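Local atomic coordinates of transcriptional regulator (Streptococcus dysgalactiae, PDB entry 4YV9), a protein that probably binds DNA through a helix-turn-helix domain and senses SHP pheromone peptides in streptococcal quorum sensing. Residues I208-E212 with F227-H231. Sequence-based numbering, arbitrary orientation.
Sequences IEKIE and FLYVH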
ATOM      1  N   ILE B 208       6.896  14.140 -16.518  1.00 43.36           N
ATOM      2  CA  ILE B 208       6.505  15.095 -15.495  1.00 47.56           C
ATOM      3  C   ILE B 208       4.982  15.191 -15.399  1.00 46.37           C
ATOM      4  O   ILE B 208       4.409  15.145 -14.309  1.00 39.02           O
ATOM      5  CB  ILE B 208       7.116  16.481 -15.806  1.00 44.70           C
ATOM      6  CG1 ILE B 208       8.604  16.477 -15.455  1.00 40.24           C
ATOM      7  CG2 ILE B 208       6.379  17.587 -15.072  1.00 51.76           C
ATOM      8  CD1 ILE B 208       9.403  17.548 -16.209  1.00 41.34           C
ATOM      9  N   GLU B 209       4.332  15.304 -16.549  1.00 47.57           N
ATOM     10  CA  GLU B 209       2.869  15.326 -16.596  1.00 50.40           C
ATOM     11  C   GLU B 209       2.262  14.027 -16.027  1.00 48.43           C
ATOM     12  O   GLU B 209       1.336  14.080 -15.222  1.00 43.84           O
ATOM     13  CB  GLU B 209       2.397  15.569 -18.032  1.00 49.68           C
ATOM     14  CG  GLU B 209       0.896  15.593 -18.205  1.00 71.79           C
ATOM     15  CD  GLU B 209       0.318  14.220 -18.504  1.00 74.77           C
ATOM     16  OE1 GLU B 209       1.097  13.308 -18.857  1.00 76.42           O
ATOM     17  OE2 GLU B 209      -0.908  14.061 -18.379  1.00 70.59           O
ATOM     18  N   LYS B 210       2.793  12.872 -16.432  1.00 48.74           N
ATOM     19  CA  LYS B 210       2.338  11.582 -15.899  1.00 42.23           C
ATOM     20  C   LYS B 210       2.559  11.473 -14.390  1.00 39.21           C
ATOM     21  O   LYS B 210       1.676  11.034 -13.663  1.00 39.05           O
ATOM     22  CB  LYS B 210       3.049  10.412 -16.585  1.00 41.49           C
ATOM     23  CG  LYS B 210       2.886  10.355 -18.091  1.00 46.69           C
ATOM     24  CD  LYS B 210       1.422  10.229 -18.508  1.00 50.92           C
ATOM     25  CE  LYS B 210       0.794   8.934 -18.052  1.00 49.12           C
ATOM     26  NZ  LYS B 210      -0.643   8.872 -18.533  1.00 49.84           N
ATOM     27  N   ILE B 211       3.740  11.862 -13.922  1.00 39.01           N
ATOM     28  CA  ILE B 211       4.047  11.762 -12.497  1.00 36.04           C
ATOM     29  C   ILE B 211       3.117  12.667 -11.690  1.00 39.72           C
ATOM     30  O   ILE B 211       2.623  12.275 -10.644  1.00 41.30           O
ATOM     31  CB  ILE B 211       5.521  12.104 -12.209  1.00 38.45           C
ATOM     32  CG1 ILE B 211       6.432  10.977 -12.722  1.00 39.34           C
ATOM     33  CG2 ILE B 211       5.751  12.285 -10.711  1.00 38.60           C
ATOM     34  CD1 ILE B 211       7.905  11.421 -12.966  1.00 36.05           C
ATOM     35  N   GLU B 212       2.854  13.867 -12.191  1.00 45.70           N
ATOM     36  CA  GLU B 212       1.945  14.771 -11.499  1.00 43.14           C
ATOM     37  C   GLU B 212       0.567  14.137 -11.385  1.00 44.15           C
ATOM     38  O   GLU B 212      -0.096  14.259 -10.349  1.00 43.13           O
ATOM     39  CB  GLU B 212       1.846  16.112 -12.225  1.00 46.61           C
ATOM     40  CG  GLU B 212       3.099  16.946 -12.119  1.00 52.19           C
ATOM     41  CD  GLU B 212       3.056  18.184 -12.997  1.00 63.83           C
ATOM     42  OE1 GLU B 212       2.199  18.253 -13.909  1.00 66.96           O
ATOM     43  OE2 GLU B 212       3.880  19.089 -12.764  1.00 63.24           O
ATOM     44  N   PHE B 227      10.516  13.885  -6.454  1.00 40.51           N
ATOM     45  CA  PHE B 227      10.017  14.609  -7.625  1.00 38.92           C
ATOM     46  C   PHE B 227      10.254  16.118  -7.508  1.00 35.26           C
ATOM     47  O   PHE B 227      10.521  16.782  -8.504  1.00 38.50           O
ATOM     48  CB  PHE B 227       8.534  14.313  -7.827  1.00 36.18           C
ATOM     49  CG  PHE B 227       7.958  14.891  -9.093  1.00 41.07           C
ATOM     50  CD1 PHE B 227       8.543  14.635 -10.326  1.00 42.74           C
ATOM     51  CD2 PHE B 227       6.825  15.676  -9.051  1.00 42.61           C
ATOM     52  CE1 PHE B 227       8.011  15.164 -11.490  1.00 43.11           C
ATOM     53  CE2 PHE B 227       6.289  16.208 -10.216  1.00 51.05           C
ATOM     54  CZ  PHE B 227       6.887  15.948 -11.433  1.00 48.74           C
ATOM     55  N   LEU B 228      10.161  16.665  -6.299  1.00 35.87           N
ATOM     56  CA  LEU B 228      10.509  18.078  -6.097  1.00 39.88           C
ATOM     57  C   LEU B 228      11.948  18.315  -6.551  1.00 38.44           C
ATOM     58  O   LEU B 228      12.252  19.303  -7.208  1.00 38.65           O
ATOM     59  CB  LEU B 228      10.348  18.478  -4.627  1.00 36.68           C
ATOM     60  CG  LEU B 228      10.735  19.903  -4.242  1.00 37.54           C
ATOM     61  CD1 LEU B 228       9.913  20.907  -5.025  1.00 42.40           C
ATOM     62  CD2 LEU B 228      10.512  20.075  -2.751  1.00 39.00           C
ATOM     63  N   TYR B 229      12.826  17.376  -6.217  1.00 41.01           N
ATOM     64  CA  TYR B 229      14.242  17.540  -6.526  1.00 49.55           C
ATOM     65  C   TYR B 229      14.481  17.395  -8.023  1.00 45.11           C
ATOM     66  O   TYR B 229      15.120  18.227  -8.633  1.00 46.07           O
ATOM     67  CB  TYR B 229      15.093  16.525  -5.764  1.00 48.86           C
ATOM     68  CG  TYR B 229      16.575  16.749  -5.977  1.00 47.98           C
ATOM     69  CD1 TYR B 229      17.226  16.221  -7.090  1.00 46.29           C
ATOM     70  CD2 TYR B 229      17.321  17.487  -5.071  1.00 39.99           C
ATOM     71  CE1 TYR B 229      18.573  16.417  -7.293  1.00 46.51           C
ATOM     72  CE2 TYR B 229      18.671  17.684  -5.266  1.00 44.29           C
ATOM     73  CZ  TYR B 229      19.288  17.150  -6.383  1.00 44.06           C
ATOM     74  OH  TYR B 229      20.626  17.351  -6.586  1.00 49.07           O
ATOM     75  N   VAL B 230      13.924  16.336  -8.596  1.00 45.81           N
ATOM     76  CA  VAL B 230      14.214  15.930  -9.962  1.00 41.82           C
ATOM     77  C   VAL B 230      13.631  16.916 -10.962  1.00 44.52           C
ATOM     78  O   VAL B 230      14.270  17.280 -11.955  1.00 48.70           O
ATOM     79  CB  VAL B 230      13.649  14.510 -10.220  1.00 42.68           C
ATOM     80  CG1 VAL B 230      13.682  14.173 -11.706  1.00 42.20           C
ATOM     81  CG2 VAL B 230      14.421  13.473  -9.388  1.00 39.80           C
ATOM     82  N   HIS B 231      12.407  17.350 -10.687  1.00 43.90           N
ATOM     83  CA  HIS B 231      11.753  18.354 -11.510  1.00 45.48           C
ATOM     84  C   HIS B 231      12.510  19.684 -11.419  1.00 48.75           C
ATOM     85  O   HIS B 231      12.675  20.383 -12.416  1.00 48.48           O
ATOM     86  CB  HIS B 231      10.293  18.514 -11.076  1.00 44.75           C
ATOM     87  CG  HIS B 231       9.481  19.378 -11.986  1.00 54.60           C
ATOM     88  ND1 HIS B 231       8.318  19.997 -11.582  1.00 65.36           N
ATOM     89  CD2 HIS B 231       9.660  19.726 -13.282  1.00 57.97           C
ATOM     90  CE1 HIS B 231       7.820  20.696 -12.587  1.00 61.22           C
ATOM     91  NE2 HIS B 231       8.615  20.545 -13.632  1.00 57.84           N
TER
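Phe227 reaches across to Ile208, Ile211 and Glu212, its ring carried out by chi1 of -174°, which sets CG anti to the backbone N. Ile211 CG2 sits almost squarely over one face, 3.6 Å from the centroid of the Phe227 ring and 7° off the normal, a close CH-pi contact. Above the opposite face, toward its rim, lies CB of His231 from the same helix, so the ring has a neighbour on each side. Glu212 crosses the Phe227 ring at about a right angle, its CG 3.8 Å from Phe227 CE2, while Ile208 CG2 meets Phe227 CZ at 4.0 Å.

Leu228 turns to helix 242-256 and Leu257 of the second subunit, Tyr229 meets Tyr266 edge-to-face, and Val230 faces helix 179-197. One turn on from Phe227, Ile208 CG2 makes a CH-pi contact over one face of the His231 ring, 4.2 Å from that ring's centroid, and Ile208 CD1 comes within 3.7 Å of His231 CD2. Glu212 OE2 is 4.7 Å from His231 ND1, so any attraction would depend on histidine protonation.

The segment axes approach to 12.1 Å at 165°, a gap bridged largely by Phe227 and His231, consistent with a helical hairpin of the TPR-like repeat domain of Rgg regulators.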